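Local coordinates for protein KLLA0B12012p (PDB 6Y3P) that probably binds ATP through its C-terminal ATP-grasp domain of the tubulin-tyrosine ligase family and, as Pby1, partners the mRNA decapping enzyme Dcp2, at residues I81-L86 and I196-L201; E118-A123 and Q162-F167; Q132-E135 and W140-L143. One frame throughout, in Å; residues are numbered along the deposited sequence.

Contact 1: residues I81-L86 and I196-L201; sequences IRKHYL and IVQEYL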
loop_
_atom_site.group_PDB
_atom_site.type_symbol
_atom_site.label_atom_id
_atom_site.label_comp_id
_atom_site.label_asym_id
_atom_site.label_seq_id
_atom_site.Cartn_x
_atom_site.Cartn_y
_atom_site.Cartn_z
ATOM N N ILE A 81 6.243 -2.943 3.364
ATOM C CA ILE A 81 6.183 -1.469 3.240
ATOM C C ILE A 81 7.341 -0.899 2.398
ATOM O O ILE A 81 7.267 0.257 1.983
ATOM C CB ILE A 81 5.998 -0.714 4.586
ATOM C CG1 ILE A 81 7.135 -1.021 5.601
ATOM C CG2 ILE A 81 4.607 -0.991 5.162
ATOM C CD1 ILE A 81 7.332 0.033 6.724
ATOM N N ARG A 82 8.358 -1.712 2.079
ATOM C CA ARG A 82 9.446 -1.254 1.213
ATOM C C ARG A 82 9.250 -1.873 -0.160
ATOM O O ARG A 82 9.318 -3.092 -0.290
ATOM C CB ARG A 82 10.832 -1.585 1.800
ATOM C CG ARG A 82 11.183 -0.788 3.059
ATOM C CD ARG A 82 11.848 0.550 2.762
ATOM N NE ARG A 82 13.135 0.403 2.072
ATOM C CZ ARG A 82 14.301 0.178 2.677
ATOM N NH1 ARG A 82 14.361 0.059 3.999
ATOM N NH2 ARG A 82 15.412 0.065 1.963
ATOM N N LYS A 83 8.986 -1.030 -1.179
ATOM C CA LYS A 83 8.707 -1.451 -2.562
ATOM C C LYS A 83 9.838 -2.304 -3.187
ATOM O O LYS A 83 9.530 -3.160 -4.012
ATOM C CB LYS A 83 8.306 -0.243 -3.455
ATOM C CG LYS A 83 7.783 -0.552 -4.886
ATOM C CD LYS A 83 6.870 -1.798 -5.030
ATOM C CE LYS A 83 6.786 -2.360 -6.441
ATOM N NZ LYS A 83 5.877 -1.566 -7.328
ATOM N N HIS A 84 11.109 -2.150 -2.758
ATOM C CA HIS A 84 12.161 -3.013 -3.302
ATOM C C HIS A 84 11.979 -4.424 -2.722
ATOM O O HIS A 84 11.921 -5.411 -3.465
ATOM C CB HIS A 84 13.573 -2.446 -3.030
ATOM C CG HIS A 84 14.696 -3.398 -3.346
ATOM N ND1 HIS A 84 15.207 -4.261 -2.383
ATOM C CD2 HIS A 84 15.375 -3.593 -4.504
ATOM C CE1 HIS A 84 16.164 -4.955 -2.985
ATOM N NE2 HIS A 84 16.311 -4.584 -4.256
ATOM N N TYR A 85 11.785 -4.493 -1.408
ATOM C CA TYR A 85 11.625 -5.733 -0.666
ATOM C C TYR A 85 10.291 -6.434 -0.956
ATOM O O TYR A 85 10.275 -7.665 -1.025
ATOM C CB TYR A 85 11.875 -5.470 0.824
ATOM C CG TYR A 85 13.338 -5.159 1.050
ATOM C CD1 TYR A 85 14.263 -6.181 1.248
ATOM C CD2 TYR A 85 13.826 -3.857 0.916
ATOM C CE1 TYR A 85 15.627 -5.915 1.371
ATOM C CE2 TYR A 85 15.191 -3.579 1.023
ATOM C CZ TYR A 85 16.088 -4.610 1.276
ATOM O OH TYR A 85 17.434 -4.358 1.447
ATOM N N LEU A 86 9.211 -5.658 -1.222
ATOM C CA LEU A 86 7.877 -6.141 -1.592
ATOM C C LEU A 86 8.019 -7.018 -2.826
ATOM O O LEU A 86 7.539 -8.153 -2.817
ATOM C CB LEU A 86 6.907 -4.958 -1.886
ATOM C CG LEU A 86 5.455 -5.308 -2.229
ATOM C CD1 LEU A 86 4.720 -5.891 -1.017
ATOM C CD2 LEU A 86 4.702 -4.086 -2.733
ATOM N N ILE A 196 15.326 3.102 -11.354
ATOM C CA ILE A 196 14.312 2.100 -11.075
ATOM C C ILE A 196 13.625 1.813 -12.405
ATOM O O ILE A 196 13.347 2.731 -13.181
ATOM C CB ILE A 196 13.317 2.468 -9.923
ATOM C CG1 ILE A 196 14.062 2.614 -8.566
ATOM C CG2 ILE A 196 12.184 1.409 -9.807
ATOM C CD1 ILE A 196 13.295 3.350 -7.449
ATOM N N VAL A 197 13.437 0.538 -12.694
ATOM C CA VAL A 197 12.723 0.065 -13.863
ATOM C C VAL A 197 11.425 -0.484 -13.283
ATOM O O VAL A 197 11.418 -1.474 -12.542
ATOM C CB VAL A 197 13.523 -0.960 -14.686
ATOM C CG1 VAL A 197 12.655 -1.586 -15.776
ATOM C CG2 VAL A 197 14.776 -0.312 -15.291
ATOM N N GLN A 198 10.344 0.235 -13.535
ATOM C CA GLN A 198 9.041 -0.098 -12.980
ATOM C C GLN A 198 8.071 -0.482 -14.095
ATOM O O GLN A 198 7.972 0.229 -15.091
ATOM C CB GLN A 198 8.536 1.131 -12.177
ATOM C CG GLN A 198 7.113 1.059 -11.601
ATOM C CD GLN A 198 7.043 0.664 -10.148
ATOM O OE1 GLN A 198 6.249 -0.201 -9.764
ATOM N NE2 GLN A 198 7.821 1.325 -9.291
ATOM N N GLU A 199 7.324 -1.583 -13.907
ATOM C CA GLU A 199 6.287 -1.993 -14.844
ATOM C C GLU A 199 5.314 -0.833 -14.994
ATOM O O GLU A 199 4.934 -0.191 -14.009
ATOM C CB GLU A 199 5.559 -3.233 -14.357
ATOM C CG GLU A 199 4.589 -3.761 -15.392
ATOM C CD GLU A 199 3.832 -5.009 -15.005
ATOM O OE1 GLU A 199 2.856 -5.337 -15.719
ATOM O OE2 GLU A 199 4.231 -5.675 -14.020
ATOM N N TYR A 200 4.988 -0.512 -16.233
ATOM C CA TYR A 200 4.123 0.616 -16.531
ATOM C C TYR A 200 2.777 0.171 -17.088
ATOM O O TYR A 200 2.715 -0.662 -17.991
ATOM C CB TYR A 200 4.868 1.604 -17.458
ATOM C CG TYR A 200 4.016 2.699 -18.058
ATOM C CD1 TYR A 200 3.664 3.825 -17.315
ATOM C CD2 TYR A 200 3.605 2.638 -19.383
ATOM C CE1 TYR A 200 2.890 4.847 -17.872
ATOM C CE2 TYR A 200 2.816 3.638 -19.942
ATOM C CZ TYR A 200 2.451 4.737 -19.183
ATOM O OH TYR A 200 1.698 5.728 -19.768
ATOM N N LEU A 201 1.709 0.748 -16.553
ATOM C CA LEU A 201 0.334 0.511 -16.982
ATOM C C LEU A 201 -0.050 1.549 -18.090
ATOM O O LEU A 201 -0.426 2.692 -17.803
ATOM C CB LEU A 201 -0.583 0.592 -15.753
ATOM C CG LEU A 201 -2.013 0.124 -15.967
ATOM C CD1 LEU A 201 -2.202 -1.224 -15.382
ATOM C CD2 LEU A 201 -2.981 1.088 -15.336
#
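Lys83 stretches out from the first turn of helix 83-95 and meets the amide of Gln198 on strand 194-200, the two side chains coming at each other from opposite directions. A single hydrogen bond joins them, from Lys83 NZ to Gln198 OE1 at 2.8 Å. The ammonium lies in the plane of the amide, on a lone pair of the oxygen, with a C=O...N angle of 134°. Reach is what makes this possible: the CA atoms of Lys83 and Gln198 are 10.5 Å apart. Lys83 begins with CG turned away from its backbone N (chi1 -171°) and then bends at its second and fourth torsions, while Gln198 bends at chi2 so that its amide swings toward the helix. The ammonium has further acceptors in the main-chain oxygens of Leu107 and Leu344, so three oxygens share one charged group and should fix its position well. Gln198 is buried, and this bond meets the need of its OE1 for a donor. Its backbone pairs with Ile142, and its side chain touches Leu344 of strand 341-347. A lysine bound by oxygens of strands 194-200 and 341-347 and of Leu107, just before strand 109-113, thus bridges the small antiparallel sheet to its neighbours, consistent with the way ATP-grasp enzymes are built from subdomains.

Contact 2: residues E118-A123 and Q162-F167; sequences EFLDDA and QLQAIF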
loop_
_atom_site.group_PDB
_atom_site.type_symbol
_atom_site.label_atom_id
_atom_site.label_comp_id
_atom_site.label_asym_id
_atom_site.label_seq_id
_atom_site.Cartn_x
_atom_site.Cartn_y
_atom_site.Cartn_z
ATOM N N GLU A 118 27.226 2.040 -22.925
ATOM C CA GLU A 118 27.975 0.898 -23.472
ATOM C C GLU A 118 28.046 -0.331 -22.524
ATOM O O GLU A 118 28.373 -1.437 -22.969
ATOM C CB GLU A 118 29.384 1.318 -23.943
ATOM C CG GLU A 118 30.068 2.434 -23.150
ATOM C CD GLU A 118 29.997 3.819 -23.774
ATOM O OE1 GLU A 118 30.468 3.989 -24.927
ATOM O OE2 GLU A 118 29.492 4.746 -23.094
ATOM N N PHE A 119 27.693 -0.143 -21.233
ATOM C CA PHE A 119 27.720 -1.217 -20.251
ATOM C C PHE A 119 26.350 -1.566 -19.696
ATOM O O PHE A 119 26.265 -2.210 -18.646
ATOM C CB PHE A 119 28.727 -0.903 -19.139
ATOM C CG PHE A 119 30.154 -1.007 -19.597
ATOM C CD1 PHE A 119 30.764 -2.243 -19.740
ATOM C CD2 PHE A 119 30.892 0.136 -19.881
ATOM C CE1 PHE A 119 32.094 -2.335 -20.148
ATOM C CE2 PHE A 119 32.212 0.038 -20.316
ATOM C CZ PHE A 119 32.803 -1.197 -20.459
ATOM N N LEU A 120 25.277 -1.198 -20.447
ATOM C CA LEU A 120 23.871 -1.484 -20.139
ATOM C C LEU A 120 23.653 -2.995 -20.065
ATOM O O LEU A 120 22.959 -3.460 -19.165
ATOM C CB LEU A 120 22.930 -0.840 -21.190
ATOM C CG LEU A 120 21.394 -0.929 -20.967
ATOM C CD1 LEU A 120 20.723 0.313 -21.462
ATOM C CD2 LEU A 120 20.769 -2.017 -21.817
ATOM N N ASP A 121 24.274 -3.755 -20.981
ATOM C CA ASP A 121 24.175 -5.213 -20.986
ATOM C C ASP A 121 24.753 -5.862 -19.727
ATOM O O ASP A 121 24.215 -6.876 -19.293
ATOM C CB ASP A 121 24.779 -5.831 -22.257
ATOM C CG ASP A 121 23.922 -5.681 -23.507
ATOM O OD1 ASP A 121 22.658 -5.637 -23.378
ATOM O OD2 ASP A 121 24.500 -5.641 -24.616
ATOM N N ASP A 122 25.800 -5.276 -19.124
ATOM C CA ASP A 122 26.398 -5.802 -17.893
ATOM C C ASP A 122 25.516 -5.503 -16.692
ATOM O O ASP A 122 25.456 -6.305 -15.763
ATOM C CB ASP A 122 27.784 -5.195 -17.656
ATOM C CG ASP A 122 28.843 -5.521 -18.691
ATOM O OD1 ASP A 122 28.494 -6.127 -19.740
ATOM O OD2 ASP A 122 30.023 -5.165 -18.460
ATOM N N ALA A 123 24.841 -4.341 -16.710
ATOM C CA ALA A 123 23.929 -3.925 -15.651
ATOM C C ALA A 123 22.684 -4.827 -15.631
ATOM O O ALA A 123 22.169 -5.122 -14.549
ATOM C CB ALA A 123 23.542 -2.474 -15.837
ATOM N N GLN A 162 15.208 -0.707 -27.070
ATOM C CA GLN A 162 14.561 0.562 -26.762
ATOM C C GLN A 162 15.243 1.208 -25.526
ATOM O O GLN A 162 15.638 2.373 -25.579
ATOM C CB GLN A 162 13.057 0.363 -26.565
ATOM C CG GLN A 162 12.293 0.301 -27.871
ATOM C CD GLN A 162 10.956 -0.397 -27.762
ATOM O OE1 GLN A 162 10.515 -0.850 -26.692
ATOM N NE2 GLN A 162 10.283 -0.532 -28.892
ATOM N N LEU A 163 15.482 0.412 -24.475
ATOM C CA LEU A 163 16.208 0.850 -23.279
ATOM C C LEU A 163 17.633 1.280 -23.633
ATOM O O LEU A 163 18.099 2.303 -23.136
ATOM C CB LEU A 163 16.224 -0.262 -22.228
ATOM C CG LEU A 163 16.742 0.100 -20.842
ATOM C CD1 LEU A 163 15.960 1.283 -20.215
ATOM C CD2 LEU A 163 16.702 -1.107 -19.937
ATOM N N GLN A 164 18.290 0.528 -24.526
ATOM C CA GLN A 164 19.639 0.801 -25.025
ATOM C C GLN A 164 19.701 2.151 -25.762
ATOM O O GLN A 164 20.655 2.894 -25.579
ATOM C CB GLN A 164 20.131 -0.368 -25.915
ATOM C CG GLN A 164 21.569 -0.201 -26.490
ATOM C CD GLN A 164 22.629 -0.140 -25.413
ATOM O OE1 GLN A 164 22.943 -1.128 -24.747
ATOM N NE2 GLN A 164 23.190 1.028 -25.205
ATOM N N ALA A 165 18.676 2.455 -26.588
ATOM C CA ALA A 165 18.550 3.699 -27.352
ATOM C C ALA A 165 18.305 4.881 -26.404
ATOM O O ALA A 165 18.829 5.967 -26.643
ATOM C CB ALA A 165 17.407 3.576 -28.353
ATOM N N ILE A 166 17.540 4.661 -25.316
ATOM C CA ILE A 166 17.279 5.692 -24.313
ATOM C C ILE A 166 18.621 6.103 -23.673
ATOM O O ILE A 166 18.955 7.296 -23.668
ATOM C CB ILE A 166 16.246 5.226 -23.256
ATOM C CG1 ILE A 166 14.831 5.054 -23.872
ATOM C CG2 ILE A 166 16.206 6.196 -22.052
ATOM C CD1 ILE A 166 13.840 4.343 -22.953
ATOM N N PHE A 167 19.405 5.097 -23.186
ATOM C CA PHE A 167 20.715 5.307 -22.554
ATOM C C PHE A 167 21.732 5.960 -23.471
ATOM O O PHE A 167 22.485 6.808 -23.007
ATOM C CB PHE A 167 21.274 4.007 -21.940
ATOM C CG PHE A 167 20.820 3.820 -20.511
ATOM C CD1 PHE A 167 21.486 4.441 -19.469
ATOM C CD2 PHE A 167 19.667 3.100 -20.219
ATOM C CE1 PHE A 167 21.024 4.323 -18.160
ATOM C CE2 PHE A 167 19.230 2.945 -18.903
ATOM C CZ PHE A 167 19.891 3.577 -17.884
#
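The start of helix 120-125 comes up against helix 160-171 with Leu120 and Gln164 as the nearest backbone pair, their CA atoms 6.9 Å apart. Leu120, in the first turn after Phe119 at the N-cap, is the side chain that fills the interface. Its CB points at the other helix, and with CG directed away from the backbone N (chi1 -175°) both methyls are carried forward between Leu163, Gln164 and Phe167. CD1 goes deepest: it sits 4.0 Å from CG of Leu163 and 3.2 Å from CD2 of Phe167, oblique to the ring. The latter spacing is tighter than usual for two carbons and should be read with caution. Leu163 and Phe167 are one helical turn apart, joined by the bond from Phe167 N to Leu163 O, and so the methyl settles against two residues of one i, i+4 ridge. The carbonyl oxygen of Leu163 is also close, 3.7 Å from Leu120 CD1.

Gln164 takes the flank. Its chain bends at chi2 (63°) and runs past Leu120 in the opposite direction, bringing OE1 to 3.6 Å from Leu120 CB and 3.8 Å from Leu120 CD2. These are van der Waals contacts; the amide nitrogen does the polar work, bonding to Asp168 OD1 within its own helix and to the main-chain oxygen of Ala117 just ahead of the other segment. Beyond Leu120, Phe167 meets Phe195 edge-to-face, and Leu163 and Phe167 both rest on Leu143 of strand 140-145. The chemistry is therefore divided: a leucine wedge supplies apolar packing continuous with the core beneath helix 160-171, while the glutamine along its border ties that helix to the backbone leading into helix 120-125.

Contact 3: residues Q132-E135 and W140-L143; sequences QELE and WWIL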
loop_
_atom_site.group_PDB
_atom_site.type_symbol
_atom_site.label_atom_id
_atom_site.label_comp_id
_atom_site.label_asym_id
_atom_site.label_seq_id
_atom_site.Cartn_x
_atom_site.Cartn_y
_atom_site.Cartn_z
ATOM N N GLN A 132 15.410 -11.093 -17.768
ATOM C CA GLN A 132 14.473 -12.139 -18.147
ATOM C C GLN A 132 13.095 -11.596 -18.427
ATOM O O GLN A 132 12.449 -12.029 -19.376
ATOM C CB GLN A 132 14.431 -13.230 -17.075
ATOM C CG GLN A 132 14.310 -14.615 -17.692
ATOM C CD GLN A 132 14.601 -15.717 -16.724
ATOM O OE1 GLN A 132 14.313 -15.626 -15.518
ATOM N NE2 GLN A 132 15.075 -16.831 -17.262
ATOM N N GLU A 133 12.672 -10.617 -17.639
ATOM C CA GLU A 133 11.397 -9.941 -17.800
ATOM C C GLU A 133 11.345 -9.168 -19.128
ATOM O O GLU A 133 10.390 -9.317 -19.887
ATOM C CB GLU A 133 11.164 -8.995 -16.612
ATOM C CG GLU A 133 10.749 -9.702 -15.336
ATOM C CD GLU A 133 9.371 -10.339 -15.358
ATOM O OE1 GLU A 133 8.468 -9.797 -16.037
ATOM O OE2 GLU A 133 9.200 -11.388 -14.697
ATOM N N LEU A 134 12.383 -8.346 -19.401
ATOM C CA LEU A 134 12.504 -7.527 -20.619
ATOM C C LEU A 134 12.564 -8.412 -21.867
ATOM O O LEU A 134 11.996 -8.063 -22.905
ATOM C CB LEU A 134 13.773 -6.662 -20.506
ATOM C CG LEU A 134 13.668 -5.208 -19.980
ATOM C CD1 LEU A 134 12.560 -5.013 -18.951
ATOM C CD2 LEU A 134 14.993 -4.744 -19.450
ATOM N N GLU A 135 13.236 -9.582 -21.740
ATOM C CA GLU A 135 13.389 -10.583 -22.798
ATOM C C GLU A 135 12.067 -11.251 -23.142
ATOM O O GLU A 135 11.863 -11.611 -24.301
ATOM C CB GLU A 135 14.431 -11.622 -22.407
ATOM C CG GLU A 135 15.821 -11.235 -22.854
ATOM C CD GLU A 135 16.899 -12.261 -22.583
ATOM O OE1 GLU A 135 18.035 -11.842 -22.261
ATOM O OE2 GLU A 135 16.621 -13.477 -22.713
ATOM N N TRP A 140 5.024 -3.275 -20.532
ATOM C CA TRP A 140 5.500 -1.905 -20.734
ATOM C C TRP A 140 6.297 -1.551 -19.490
ATOM O O TRP A 140 6.093 -2.142 -18.417
ATOM C CB TRP A 140 4.357 -0.901 -20.951
ATOM C CG TRP A 140 3.560 -1.148 -22.202
ATOM C CD1 TRP A 140 2.865 -2.277 -22.526
ATOM C CD2 TRP A 140 3.411 -0.254 -23.310
ATOM N NE1 TRP A 140 2.292 -2.140 -23.767
ATOM C CE2 TRP A 140 2.598 -0.902 -24.266
ATOM C CE3 TRP A 140 3.894 1.030 -23.595
ATOM C CZ2 TRP A 140 2.224 -0.291 -25.465
ATOM C CZ3 TRP A 140 3.551 1.622 -24.797
ATOM C CH2 TRP A 140 2.731 0.963 -25.718
ATOM N N TRP A 141 7.261 -0.647 -19.646
ATOM C CA TRP A 141 8.158 -0.320 -18.556
ATOM C C TRP A 141 8.446 1.125 -18.542
ATOM O O TRP A 141 8.349 1.821 -19.556
ATOM C CB TRP A 141 9.500 -1.086 -18.700
ATOM C CG TRP A 141 9.350 -2.566 -18.711
ATOM C CD1 TRP A 141 9.149 -3.360 -19.802
ATOM C CD2 TRP A 141 9.234 -3.417 -17.564
ATOM N NE1 TRP A 141 8.926 -4.662 -19.405
ATOM C CE2 TRP A 141 9.003 -4.728 -18.034
ATOM C CE3 TRP A 141 9.370 -3.211 -16.184
ATOM C CZ2 TRP A 141 8.952 -5.834 -17.173
ATOM C CZ3 TRP A 141 9.289 -4.304 -15.327
ATOM C CH2 TRP A 141 9.087 -5.596 -15.824
ATOM N N ILE A 142 8.858 1.574 -17.398
ATOM C CA ILE A 142 9.249 2.941 -17.234
ATOM C C ILE A 142 10.628 2.973 -16.557
ATOM O O ILE A 142 10.901 2.161 -15.664
ATOM C CB ILE A 142 8.089 3.710 -16.558
ATOM C CG1 ILE A 142 8.057 5.125 -17.060
ATOM C CG2 ILE A 142 8.026 3.613 -15.025
ATOM C CD1 ILE A 142 6.770 5.530 -17.252
ATOM N N LEU A 143 11.542 3.790 -17.117
ATOM C CA LEU A 143 12.897 3.988 -16.610
ATOM C C LEU A 143 12.886 5.286 -15.787
ATOM O O LEU A 143 12.875 6.375 -16.357
ATOM C CB LEU A 143 13.929 4.035 -17.749
ATOM C CG LEU A 143 15.388 4.318 -17.318
ATOM C CD1 LEU A 143 16.028 3.118 -16.616
ATOM C CD2 LEU A 143 16.218 4.800 -18.481
#
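This is an apolar helix-on-sheet contact in which helix 128-136 lies over the indole of Trp141, a residue of strand 140-145 within an antiparallel sheet. Leu134 supplies the centre of it. Its CD1 methyl stands over one face of the indole in a CH-pi contact, 3.7 Å from the centroid of the five-membered ring and only 10° off the ring normal. The same methyl is 3.7 Å from both Trp141 NE1 and Trp141 CE2, so it faces the pyrrole part and not the outer benzene rim. Trp141 presents that face because its CB points to the helix and its CG lies opposite the carbonyl carbon (chi1 -59°). In chain order this is a helix followed directly by a strand, joined by a short connection that puts the helix on one face of the sheet of this ATP-grasp subdomain. Beside the benzene part, Glu133 contributes its CB, 3.9 Å from Trp141 CZ2 and oblique to the ring. The two side chains cross at about a right angle, the carboxylate tilted 67° from the indole plane. Glu133 OE1 has a long, weak ion pair with Lys139 and lies near Glu108 OE1, a like-charge neighbour that could raise the proton affinity of either group. Phe110, Phe157 and Val197, from three other strands of the sheet, also touch the indole.

Along the chain the three contacts sit one within another: contact 3 joins neighbouring elements, contact 2 closes round it, and contact 1 spans both. Contact 3 is the hub, its centre 12 Å from each of the others, whereas the centres of contacts 1 and 2 lie 20 Å apart without touching. Strands 194-200 and 140-145 are neighbours in one antiparallel sheet and join contacts 1 and 3 through backbone pairing. Leu143 and Leu134 in turn meet the helix 160-171 residues of contact 2. The three contacts thereby help build one subdomain of the C-terminal ATP-grasp domain, which probably binds ATP, with contact 1 linking its sheet to helix 83-95.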